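Local coordinates for protein Lys-gingipain catalytic subunit (Porphyromonas gingivalis, PDB 6I9A) that cleaves proteins as a C25-family cysteine endopeptidase with a strong preference for lysine at P1, may act as a virulence factor, and is here blocked by the inhibitor KYT-36, at residues Lys95-Val100 with Ala350-Glu355; Thr251-Tyr256 with Gly278-Ser283. All blocks are in the same frame, centred on the assembly; numbering follows the deposited sequence.

Interaction 1. Residues Lys95-Val100 with Ala350-Glu355; sequences KKTKKV and AHYYWE
The carboxylate of E355 is gripped by three consecutive backbone N-H groups of the loop 95-100, which turns with helical backbone angles at 95-97. OE1 accepts from two of them: K96 N at 2.8 Å, on the syn side, and T97 N at 3.0 Å, nearly in line with the C-O bond. OE2 takes K95 N at 2.8 Å, also syn, through a more bent N-H...O angle of 137°. The loop thus docks on helix 350-356 of the peptidase domain through an acidic side chain sunk among its amides. Besides these three N-H groups, the buried carboxylate has a further partner at OE2, the hydroxyl of Y104, which also meets H351 NE2.

CH-pi contacts flank the carboxylate. T97 places CG2 squarely over the centre of the Y352 ring, 3.7 Å from the centroid, while the Y352 hydroxyl reaches N282 O. In one of two modelled conformers of K96, CG, anti to the carbonyl carbon (chi1 -54°), lies over one face of the H351 imidazole toward its rim, and the two side chains cross at about a right angle. K98 NZ turns back onto K95 O within the loop. T97 OG1 accepts from K99 N, closing an ST turn, and also bonds a water that lies within hydrogen-bonding distance of V100 O and, at 2.9 Å, of E355 O.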
ATOM      1  N   LYS A  95     -12.060 -17.126  -9.772  1.00 12.55           N
ATOM      2  CA  LYS A  95     -12.244 -18.553 -10.131  0.53 12.68           C
ATOM      3  C   LYS A  95     -12.389 -19.363  -8.849  1.00 12.24           C
ATOM      4  O   LYS A  95     -13.184 -20.316  -8.789  1.00 12.71           O
ATOM      5  CB  LYS A  95     -11.047 -19.081 -10.956  0.53 13.95           C
ATOM      6  CG  LYS A  95     -11.132 -20.600 -11.279  0.53 14.93           C
ATOM      7  CD  LYS A  95      -9.951 -21.193 -12.057  0.53 16.72           C
ATOM      8  CE  LYS A  95     -10.161 -22.680 -12.131  0.53 17.62           C
ATOM      9  NZ  LYS A  95      -9.249 -23.307 -13.108  0.53 19.08           N
ATOM     10  N   LYS A  96     -11.621 -18.984  -7.815  1.00 11.98           N
ATOM     11  CA  LYS A  96     -11.662 -19.698  -6.541  0.50 11.88           C
ATOM     12  C   LYS A  96     -12.545 -18.994  -5.543  1.00 11.90           C
ATOM     13  O   LYS A  96     -13.274 -19.648  -4.779  1.00 13.31           O
ATOM     14  CB  LYS A  96     -10.239 -19.830  -5.963  0.50 12.41           C
ATOM     15  CG  LYS A  96      -9.208 -20.460  -6.899  0.50 13.56           C
ATOM     16  CD  LYS A  96      -9.720 -21.807  -7.440  0.50 17.74           C
ATOM     17  CE  LYS A  96      -8.687 -22.516  -8.247  0.50 16.52           C
ATOM     18  NZ  LYS A  96      -9.311 -23.675  -8.982  0.50 16.02           N
ATOM     19  N   THR A  97     -12.501 -17.665  -5.513  1.00 10.78           N
ATOM     20  CA  THR A  97     -13.253 -16.960  -4.464  1.00 10.26           C
ATOM     21  C   THR A  97     -14.722 -16.817  -4.774  1.00 10.19           C
ATOM     22  O   THR A  97     -15.501 -16.662  -3.839  1.00 11.70           O
ATOM     23  CB  THR A  97     -12.676 -15.564  -4.223  1.00  9.84           C
ATOM     24  OG1 THR A  97     -12.921 -14.780  -5.411  1.00 10.80           O
ATOM     25  CG2 THR A  97     -11.197 -15.654  -3.883  1.00 10.09           C
ATOM     26  N   LYS A  98     -15.093 -16.779  -6.078  1.00 11.30           N
ATOM     27  CA  LYS A  98     -16.480 -16.536  -6.480  1.00 12.00           C
ATOM     28  C   LYS A  98     -16.938 -15.139  -6.037  1.00 12.57           C
ATOM     29  O   LYS A  98     -18.132 -14.883  -6.023  1.00 13.21           O
ATOM     30  CB  LYS A  98     -17.456 -17.614  -5.946  1.00 15.07           C
ATOM     31  CG  LYS A  98     -16.948 -19.074  -6.012  1.00 20.04           C
ATOM     32  CD  LYS A  98     -16.570 -19.471  -7.387  1.00 23.24           C
ATOM     33  CE  LYS A  98     -16.186 -20.940  -7.453  1.00 25.65           C
ATOM     34  NZ  LYS A  98     -15.843 -21.309  -8.857  1.00 34.05           N
ATOM     35  N   LYS A  99     -15.978 -14.244  -5.739  1.00 10.99           N
ATOM     36  CA  LYS A  99     -16.287 -12.875  -5.317  1.00 10.89           C
ATOM     37  C   LYS A  99     -15.443 -11.941  -6.155  1.00 11.19           C
ATOM     38  O   LYS A  99     -14.483 -12.362  -6.781  1.00 10.63           O
ATOM     39  CB  LYS A  99     -15.993 -12.662  -3.821  1.00 11.01           C
ATOM     40  CG  LYS A  99     -16.774 -13.613  -2.897  1.00 11.70           C
ATOM     41  CD  LYS A  99     -18.286 -13.421  -2.918  1.00 13.03           C
ATOM     42  CE  LYS A  99     -18.918 -14.529  -2.049  1.00 13.98           C
ATOM     43  NZ  LYS A  99     -20.363 -14.360  -1.930  1.00 19.22           N
ATOM     44  N   VAL A 100     -15.783 -10.647  -6.150  1.00  9.87           N
ATOM     45  CA  VAL A 100     -15.057  -9.716  -7.015  1.00  9.87           C
ATOM     46  C   VAL A 100     -13.573  -9.743  -6.696  1.00  9.53           C
ATOM     47  O   VAL A 100     -13.132  -9.838  -5.531  1.00  9.67           O
ATOM     48  CB  VAL A 100     -15.667  -8.289  -6.916  1.00 10.32           C
ATOM     49  CG1 VAL A 100     -15.403  -7.625  -5.545  1.00 11.71           C
ATOM     50  CG2 VAL A 100     -15.198  -7.413  -8.084  1.00 12.42           C
ATOM     51  N   ALA A 350      -3.449 -21.080  -2.074  1.00 10.47           N
ATOM     52  CA  ALA A 350      -2.777 -19.856  -2.477  1.00 10.50           C
ATOM     53  C   ALA A 350      -3.570 -19.116  -3.540  1.00  9.75           C
ATOM     54  O   ALA A 350      -3.617 -17.863  -3.485  1.00  9.76           O
ATOM     55  CB  ALA A 350      -1.384 -20.172  -3.003  1.00 12.90           C
ATOM     56  N   HIS A 351      -4.051 -19.802  -4.577  1.00  9.96           N
ATOM     57  CA  HIS A 351      -4.724 -19.099  -5.658  1.00 10.27           C
ATOM     58  C   HIS A 351      -5.877 -18.225  -5.082  1.00  9.95           C
ATOM     59  O   HIS A 351      -6.037 -17.052  -5.452  1.00  9.77           O
ATOM     60  CB  HIS A 351      -5.207 -20.116  -6.695  1.00 10.70           C
ATOM     61  CG  HIS A 351      -5.723 -19.514  -7.960  1.00 11.08           C
ATOM     62  ND1 HIS A 351      -6.001 -20.341  -9.045  1.00 11.40           N
ATOM     63  CD2 HIS A 351      -5.951 -18.231  -8.332  1.00 11.74           C
ATOM     64  CE1 HIS A 351      -6.427 -19.546 -10.027  1.00 12.68           C
ATOM     65  NE2 HIS A 351      -6.399 -18.257  -9.655  1.00 12.33           N
ATOM     66  N   TYR A 352      -6.678 -18.823  -4.207  1.00  9.41           N
ATOM     67  CA  TYR A 352      -7.739 -18.101  -3.544  1.00  9.27           C
ATOM     68  C   TYR A 352      -7.201 -16.822  -2.886  1.00  8.64           C
ATOM     69  O   TYR A 352      -7.802 -15.761  -3.006  1.00  8.72           O
ATOM     70  CB  TYR A 352      -8.390 -19.031  -2.511  1.00  9.38           C
ATOM     71  CG  TYR A 352      -9.564 -18.446  -1.771  1.00  8.80           C
ATOM     72  CD1 TYR A 352      -9.376 -17.554  -0.724  1.00  8.80           C
ATOM     73  CD2 TYR A 352     -10.862 -18.877  -2.031  1.00  9.01           C
ATOM     74  CE1 TYR A 352     -10.449 -17.074   0.016  1.00  8.97           C
ATOM     75  CE2 TYR A 352     -11.942 -18.405  -1.294  1.00  9.39           C
ATOM     76  CZ  TYR A 352     -11.734 -17.507  -0.276  1.00  8.65           C
ATOM     77  OH  TYR A 352     -12.818 -17.112   0.476  1.00 10.19           O
ATOM     78  N   TYR A 353      -6.082 -16.941  -2.135  1.00  8.38           N
ATOM     79  CA  TYR A 353      -5.528 -15.757  -1.430  1.00  8.60           C
ATOM     80  C   TYR A 353      -5.102 -14.659  -2.390  1.00  8.34           C
ATOM     81  O   TYR A 353      -5.390 -13.479  -2.124  1.00  9.02           O
ATOM     82  CB  TYR A 353      -4.379 -16.136  -0.472  1.00  8.78           C
ATOM     83  CG  TYR A 353      -4.934 -16.233   0.942  1.00  9.02           C
ATOM     84  CD1 TYR A 353      -4.520 -15.352   1.938  1.00  8.89           C
ATOM     85  CD2 TYR A 353      -5.958 -17.130   1.251  1.00  9.94           C
ATOM     86  CE1 TYR A 353      -5.116 -15.357   3.198  1.00  9.10           C
ATOM     87  CE2 TYR A 353      -6.604 -17.094   2.481  1.00  9.34           C
ATOM     88  CZ  TYR A 353      -6.177 -16.206   3.447  1.00  9.22           C
ATOM     89  OH  TYR A 353      -6.806 -16.199   4.660  1.00  9.50           O
ATOM     90  N   TRP A 354      -4.472 -15.012  -3.528  1.00  8.57           N
ATOM     91  CA  TRP A 354      -4.093 -13.970  -4.493  1.00  8.99           C
ATOM     92  C   TRP A 354      -5.327 -13.313  -5.066  1.00  8.70           C
ATOM     93  O   TRP A 354      -5.279 -12.108  -5.337  1.00  9.14           O
ATOM     94  CB  TRP A 354      -3.179 -14.571  -5.563  1.00  8.58           C
ATOM     95  CG  TRP A 354      -1.802 -14.881  -5.046  1.00  8.60           C
ATOM     96  CD1 TRP A 354      -1.324 -16.103  -4.621  1.00  8.71           C
ATOM     97  CD2 TRP A 354      -0.754 -13.926  -4.803  1.00  8.95           C
ATOM     98  NE1 TRP A 354      -0.036 -15.969  -4.160  1.00  9.31           N
ATOM     99  CE2 TRP A 354       0.346 -14.635  -4.254  1.00  9.29           C
ATOM    100  CE3 TRP A 354      -0.655 -12.537  -4.970  1.00  9.89           C
ATOM    101  CZ2 TRP A 354       1.552 -14.000  -3.912  1.00 10.00           C
ATOM    102  CZ3 TRP A 354       0.537 -11.924  -4.659  1.00 10.04           C
ATOM    103  CH2 TRP A 354       1.622 -12.635  -4.106  1.00  9.94           C
ATOM    104  N   GLU A 355      -6.448 -14.043  -5.258  1.00  8.51           N
ATOM    105  CA  GLU A 355      -7.699 -13.432  -5.697  1.00  8.75           C
ATOM    106  C   GLU A 355      -8.400 -12.633  -4.581  1.00  8.35           C
ATOM    107  O   GLU A 355      -9.223 -11.756  -4.878  1.00  9.26           O
ATOM    108  CB  GLU A 355      -8.682 -14.511  -6.159  1.00  9.18           C
ATOM    109  CG  GLU A 355      -8.363 -15.174  -7.493  1.00 10.28           C
ATOM    110  CD  GLU A 355      -9.410 -16.177  -7.924  1.00 11.47           C
ATOM    111  OE1 GLU A 355     -10.203 -16.654  -7.076  1.00 10.85           O
ATOM    112  OE2 GLU A 355      -9.456 -16.470  -9.136  1.00 11.81           O
TER
HETATM  113  O   HOH W   1     -12.013 -12.293  -4.626  1.00 10.16           O

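Interaction 2. Residues Thr251-Tyr256 with Gly278-Ser283; sequences TAQFDY and GSSPNS. With CA (calcium ion), chain H; H8E (benzyl-N-[(2S)-1-[[(3S)-7-amino-1-(benzylamino)-1,2-dioxoheptan-3-yl]amino]-5-(2-methyl-2-phenylhydrazinyl)-1,5-dioxopentan-2-yl]carbamate), chain I.
The segments 251-256 and 278-283 approach most closely where the CA atoms of Q253 and S280 lie 3.8 Å apart, joined by one backbone bond, A252 N to S279 O (3.0 Å), in which the donor stands well above the carbonyl plane. Q253 is the centre of an inverse gamma turn and opens the type I turn that runs to Y256. Its side chain supplies the second bond: with CG anti to the backbone N (chi1 -162°) and the chain extended beyond, NE2 meets S280 O at 2.9 Å, the N-H...O angle a nearly straight 169°. This oxygen lies almost in the Q253 amide plane, and CB and CG of the same glutamine also rest against it. A252 CB packs on the backbone of G278, 3.5 Å from its carbonyl carbon. The S280 hydroxyl, over Q253 CA and CG, is bonded to V100 O.

The contact joins the part of the loop just after the nucleophile C249, itself following strand 242-247, to the end of neighbouring parallel strand 273-279 in the mixed central sheet of the catalytic domain. One segment leads to a metal and the other to the inhibitor. F254 O binds a calcium ion at 2.4 Å, with D85, E263 and three waters among the other ligands. At the far end of 278-283, S283 O accepts from NBG of the inhibitor at 2.9 Å, while N282 OD1 approaches its methyl carbon CAA. Between these sites a water accepts from both T251 OG1, which is also hydrogen-bonded to Y276 OH, and S279 N, and S279 OG, anti to its own backbone N (chi1 -177°), donates to P281 O.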
ATOM      1  N   THR A 251     -14.432  -7.674   4.368  1.00  8.99           N
ATOM      2  CA  THR A 251     -14.466  -6.219   4.528  1.00  9.34           C
ATOM      3  C   THR A 251     -14.013  -5.455   3.296  1.00  8.88           C
ATOM      4  O   THR A 251     -14.283  -4.240   3.241  1.00 10.36           O
ATOM      5  CB  THR A 251     -13.586  -5.808   5.686  1.00  8.79           C
ATOM      6  OG1 THR A 251     -12.209  -6.113   5.426  1.00  9.17           O
ATOM      7  CG2 THR A 251     -14.039  -6.358   7.036  1.00  9.89           C
ATOM      8  N   ALA A 252     -13.352  -6.121   2.330  1.00  9.24           N
ATOM      9  CA  ALA A 252     -12.924  -5.460   1.091  1.00  9.28           C
ATOM     10  C   ALA A 252     -13.753  -5.980  -0.057  1.00  8.93           C
ATOM     11  O   ALA A 252     -13.307  -5.940  -1.204  1.00  9.63           O
ATOM     12  CB  ALA A 252     -11.429  -5.671   0.868  1.00  9.75           C
ATOM     13  N   GLN A 253     -15.002  -6.400   0.181  1.00  9.86           N
ATOM     14  CA  GLN A 253     -15.888  -6.885  -0.928  1.00  9.84           C
ATOM     15  C   GLN A 253     -16.494  -5.647  -1.590  1.00  9.86           C
ATOM     16  O   GLN A 253     -17.621  -5.224  -1.312  1.00 10.47           O
ATOM     17  CB  GLN A 253     -16.948  -7.815  -0.358  1.00 10.54           C
ATOM     18  CG  GLN A 253     -17.574  -8.658  -1.492  1.00 10.83           C
ATOM     19  CD  GLN A 253     -18.539  -9.665  -0.949  1.00 10.87           C
ATOM     20  OE1 GLN A 253     -19.782  -9.541  -1.119  1.00 12.29           O
ATOM     21  NE2 GLN A 253     -18.009 -10.682  -0.312  1.00 11.21           N
ATOM     22  N   PHE A 254     -15.722  -5.091  -2.528  1.00  9.85           N
ATOM     23  CA  PHE A 254     -15.988  -3.744  -3.009  1.00 10.24           C
ATOM     24  C   PHE A 254     -17.026  -3.659  -4.110  1.00 10.09           C
ATOM     25  O   PHE A 254     -17.298  -2.541  -4.588  1.00 10.09           O
ATOM     26  CB  PHE A 254     -14.662  -3.044  -3.415  1.00 10.33           C
ATOM     27  CG  PHE A 254     -13.879  -3.792  -4.462  1.00 10.07           C
ATOM     28  CD1 PHE A 254     -12.833  -4.642  -4.101  1.00 11.59           C
ATOM     29  CD2 PHE A 254     -14.160  -3.619  -5.803  1.00 11.47           C
ATOM     30  CE1 PHE A 254     -12.122  -5.351  -5.077  1.00 12.98           C
ATOM     31  CE2 PHE A 254     -13.469  -4.339  -6.783  1.00 12.33           C
ATOM     32  CZ  PHE A 254     -12.429  -5.184  -6.425  1.00 13.06           C
ATOM     33  N   ASP A 255     -17.710  -4.772  -4.479  1.00 10.28           N
ATOM     34  CA  ASP A 255     -18.909  -4.711  -5.308  1.00 10.53           C
ATOM     35  C   ASP A 255     -20.177  -4.991  -4.479  1.00 11.01           C
ATOM     36  O   ASP A 255     -21.247  -5.216  -5.066  1.00 12.25           O
ATOM     37  CB  ASP A 255     -18.803  -5.701  -6.468  1.00 11.43           C
ATOM     38  CG  ASP A 255     -19.016  -7.133  -6.063  1.00 12.73           C
ATOM     39  OD1 ASP A 255     -18.811  -7.443  -4.861  1.00 12.14           O
ATOM     40  OD2 ASP A 255     -19.410  -7.952  -6.939  1.00 15.62           O
ATOM     41  N   TYR A 256     -20.101  -4.884  -3.161  1.00 11.10           N
ATOM     42  CA  TYR A 256     -21.258  -5.073  -2.309  1.00 11.76           C
ATOM     43  C   TYR A 256     -22.319  -3.992  -2.598  1.00 12.32           C
ATOM     44  O   TYR A 256     -22.016  -2.910  -3.132  1.00 12.11           O
ATOM     45  CB  TYR A 256     -20.815  -5.027  -0.850  1.00 11.71           C
ATOM     46  CG  TYR A 256     -21.900  -5.363   0.155  1.00 11.74           C
ATOM     47  CD1 TYR A 256     -22.576  -6.595   0.108  1.00 14.09           C
ATOM     48  CD2 TYR A 256     -22.162  -4.519   1.227  1.00 13.26           C
ATOM     49  CE1 TYR A 256     -23.501  -6.949   1.099  1.00 13.82           C
ATOM     50  CE2 TYR A 256     -23.098  -4.855   2.201  1.00 14.47           C
ATOM     51  CZ  TYR A 256     -23.791  -6.050   2.110  1.00 14.69           C
ATOM     52  OH  TYR A 256     -24.736  -6.340   3.075  1.00 16.94           O
ATOM     53  N   GLY A 278      -7.516  -5.736   2.879  1.00  7.58           N
ATOM     54  CA  GLY A 278      -8.467  -6.695   3.397  1.00  8.18           C
ATOM     55  C   GLY A 278      -8.886  -7.643   2.304  1.00  7.99           C
ATOM     56  O   GLY A 278      -8.392  -7.587   1.158  1.00  8.70           O
ATOM     57  N   SER A 279      -9.820  -8.516   2.638  1.00  8.02           N
ATOM     58  CA  SER A 279     -10.249  -9.600   1.758  1.00  8.14           C
ATOM     59  C   SER A 279     -11.634  -9.352   1.196  1.00  8.91           C
ATOM     60  O   SER A 279     -12.546  -8.929   1.903  1.00  9.04           O
ATOM     61  CB  SER A 279     -10.280 -10.893   2.557  1.00  8.50           C
ATOM     62  OG  SER A 279     -10.622 -11.998   1.723  1.00  8.70           O
ATOM     63  N   SER A 280     -11.786  -9.593  -0.126  1.00  8.26           N
ATOM     64  CA  SER A 280     -13.102  -9.517  -0.766  1.00  8.45           C
ATOM     65  C   SER A 280     -14.007 -10.723  -0.375  1.00  8.74           C
ATOM     66  O   SER A 280     -15.137 -10.502   0.045  1.00  9.36           O
ATOM     67  CB  SER A 280     -12.889  -9.395  -2.273  1.00  8.96           C
ATOM     68  OG  SER A 280     -14.141  -9.564  -2.917  1.00  9.56           O
ATOM     69  N   PRO A 281     -13.515 -11.968  -0.437  1.00  8.61           N
ATOM     70  CA  PRO A 281     -14.314 -13.123   0.025  1.00  8.63           C
ATOM     71  C   PRO A 281     -13.995 -13.384   1.501  1.00  9.62           C
ATOM     72  O   PRO A 281     -13.287 -12.612   2.192  1.00  8.99           O
ATOM     73  CB  PRO A 281     -13.789 -14.244  -0.840  1.00  9.12           C
ATOM     74  CG  PRO A 281     -12.280 -13.964  -0.879  1.00  8.56           C
ATOM     75  CD  PRO A 281     -12.265 -12.439  -1.081  1.00  8.99           C
ATOM     76  N   ASN A 282     -14.452 -14.515   2.013  1.00  9.33           N
ATOM     77  CA  ASN A 282     -14.041 -14.935   3.352  1.00  9.17           C
ATOM     78  C   ASN A 282     -12.543 -15.105   3.414  1.00  8.55           C
ATOM     79  O   ASN A 282     -11.922 -15.535   2.424  1.00  9.00           O
ATOM     80  CB  ASN A 282     -14.701 -16.293   3.688  1.00 10.54           C
ATOM     81  CG  ASN A 282     -16.205 -16.191   3.798  1.00 11.53           C
ATOM     82  OD1 ASN A 282     -16.776 -15.112   3.899  1.00 12.54           O
ATOM     83  ND2 ASN A 282     -16.883 -17.343   3.821  1.00 14.81           N
ATOM     84  N   SER A 283     -11.945 -14.811   4.549  1.00  8.85           N
ATOM     85  CA  SER A 283     -10.556 -15.190   4.785  1.00  8.50           C
ATOM     86  C   SER A 283     -10.558 -16.386   5.727  1.00  8.09           C
ATOM     87  O   SER A 283     -11.626 -16.746   6.247  1.00  8.71           O
ATOM     88  CB  SER A 283      -9.682 -14.035   5.290  1.00  9.25           C
ATOM     89  OG  SER A 283      -9.972 -13.755   6.650  1.00  9.68           O
TER
HETATM   90 CA    CA H 706     -18.171  -0.416  -4.075  1.00 10.30          CA
HETATM   91  CAQ H8E I 707     -19.713 -12.060  10.038  1.00 20.28           C
HETATM   92  CAK H8E I 707     -20.345 -11.208  10.968  1.00 18.43           C
HETATM   93  CAH H8E I 707     -20.248 -11.474  12.335  1.00 19.32           C
HETATM   94  CAL H8E I 707     -19.552 -12.583  12.807  1.00 20.57           C
HETATM   95  CAR H8E I 707     -18.958 -13.412  11.867  1.00 18.16           C
HETATM   96  CBO H8E I 707     -18.983 -13.164  10.502  1.00 14.67           C
HETATM   97  CBA H8E I 707     -18.383 -14.099   9.633  1.00 15.53           C
HETATM   98  NBE H8E I 707     -16.950 -13.843   9.409  1.00 12.14           N
HETATM   99  CBL H8E I 707     -16.047 -14.839   9.189  1.00 11.20           C
HETATM  100  OAE H8E I 707     -16.365 -16.031   9.280  1.00 11.81           O
HETATM  101  CBN H8E I 707     -14.631 -14.394   8.839  1.00 10.10           C
HETATM  102  OAG H8E I 707     -14.378 -13.195   9.175  1.00  9.44           O
HETATM  103  CBS H8E I 707     -13.569 -15.457   9.263  1.00 10.83           C
HETATM  104  CBB H8E I 707     -12.155 -14.879   9.392  1.00  9.31           C
HETATM  105  CAY H8E I 707     -11.142 -15.896   9.924  1.00  9.80           C
HETATM  106  CAX H8E I 707      -9.678 -15.453   9.829  1.00  9.26           C
HETATM  107  CAW H8E I 707      -9.337 -14.364  10.838  1.00  9.00           C
HETATM  108  NAB H8E I 707      -7.892 -14.012  10.708  1.00  9.40           N
HETATM  109  NBG H8E I 707     -13.549 -16.635   8.388  1.00  9.43           N
HETATM  110  C   H8E I 707     -13.775 -17.896   8.757  1.00  9.80           C
HETATM  111  O   H8E I 707     -14.089 -18.267   9.880  1.00 10.46           O
HETATM  112  CA  H8E I 707     -13.798 -18.860   7.578  1.00  9.80           C
HETATM  113  N   H8E I 707     -13.522 -20.237   7.977  1.00  9.55           N
HETATM  114  CBK H8E I 707     -12.304 -20.635   8.425  1.00 10.08           C
HETATM  115  OAD H8E I 707     -11.420 -19.791   8.626  1.00 10.68           O
HETATM  116  OBI H8E I 707     -12.174 -21.893   8.617  1.00 11.62           O
HETATM  117  CBD H8E I 707     -10.915 -22.405   9.190  1.00 15.77           C
HETATM  118  CBP H8E I 707     -11.041 -23.813   9.565  1.00 13.89           C
HETATM  119  CAS H8E I 707     -10.577 -24.841   8.744  1.00 16.27           C
HETATM  120  CAM H8E I 707     -10.671 -26.221   9.098  1.00 17.05           C
HETATM  121  CAI H8E I 707     -11.334 -26.498  10.306  1.00 15.85           C
HETATM  122  CAN H8E I 707     -11.854 -25.476  11.086  1.00 15.45           C
HETATM  123  CAT H8E I 707     -11.717 -24.143  10.741  1.00 15.69           C
HETATM  124  CB  H8E I 707     -15.178 -18.806   6.901  1.00 10.11           C
HETATM  125  CG  H8E I 707     -16.343 -19.189   7.852  1.00 10.92           C
HETATM  126  CD  H8E I 707     -17.666 -18.771   7.282  1.00 11.85           C
HETATM  127  OE1 H8E I 707     -18.246 -19.481   6.459  1.00 14.42           O
HETATM  128  NE2 H8E I 707     -18.060 -17.559   7.714  0.54 12.45           N
HETATM  129  NBT H8E I 707     -19.183 -16.901   7.189  0.54 13.62           N
HETATM  130  CAA H8E I 707     -18.828 -15.614   6.533  0.54 13.60           C
HETATM  131  CBQ H8E I 707     -20.379 -17.064   7.954  0.54 14.50           C
HETATM  132  CAU H8E I 707     -21.406 -16.107   7.938  0.54 16.51           C
HETATM  133  CAO H8E I 707     -22.582 -16.326   8.649  0.54 19.23           C
HETATM  134  CAJ H8E I 707     -22.743 -17.489   9.391  0.54 18.96           C
HETATM  135  CAP H8E I 707     -21.721 -18.426   9.452  0.54 17.97           C
HETATM  136  CAV H8E I 707     -20.550 -18.225   8.718  0.54 15.40           C
HETATM  137  O   HOH W   2     -10.792  -8.321   5.305  1.00  8.91           O
HETATM  138  O   HOH W   3     -19.458  -1.919  -2.631  1.00 11.66           O
HETATM  139  O   HOH W   4     -19.711  -1.060  -5.843  1.00 12.89           O
HETATM  140  O   HOH W   5     -19.895   0.927  -3.171  1.00 12.10           O

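In the fold
From the N terminus, the chain first passes through 95-100, and interaction 1 closes a loop of about 250 residues when helix 350-356 returns to it. Interaction 2 is nested inside that loop and closes a much shorter one, of 21 residues, which contains helix 261-267 and most of strand 273-279. The two contacts lie about 11 Å apart between centres and touch directly: the loop 95-100 meets 251-256 and 278-283, and the latter also meets helix 350-356. Together they tie the loop between strands 92-93 and 100-101 to the sheet end beside C249, the inhibitor pocket and a calcium site, all within the catalytic domain.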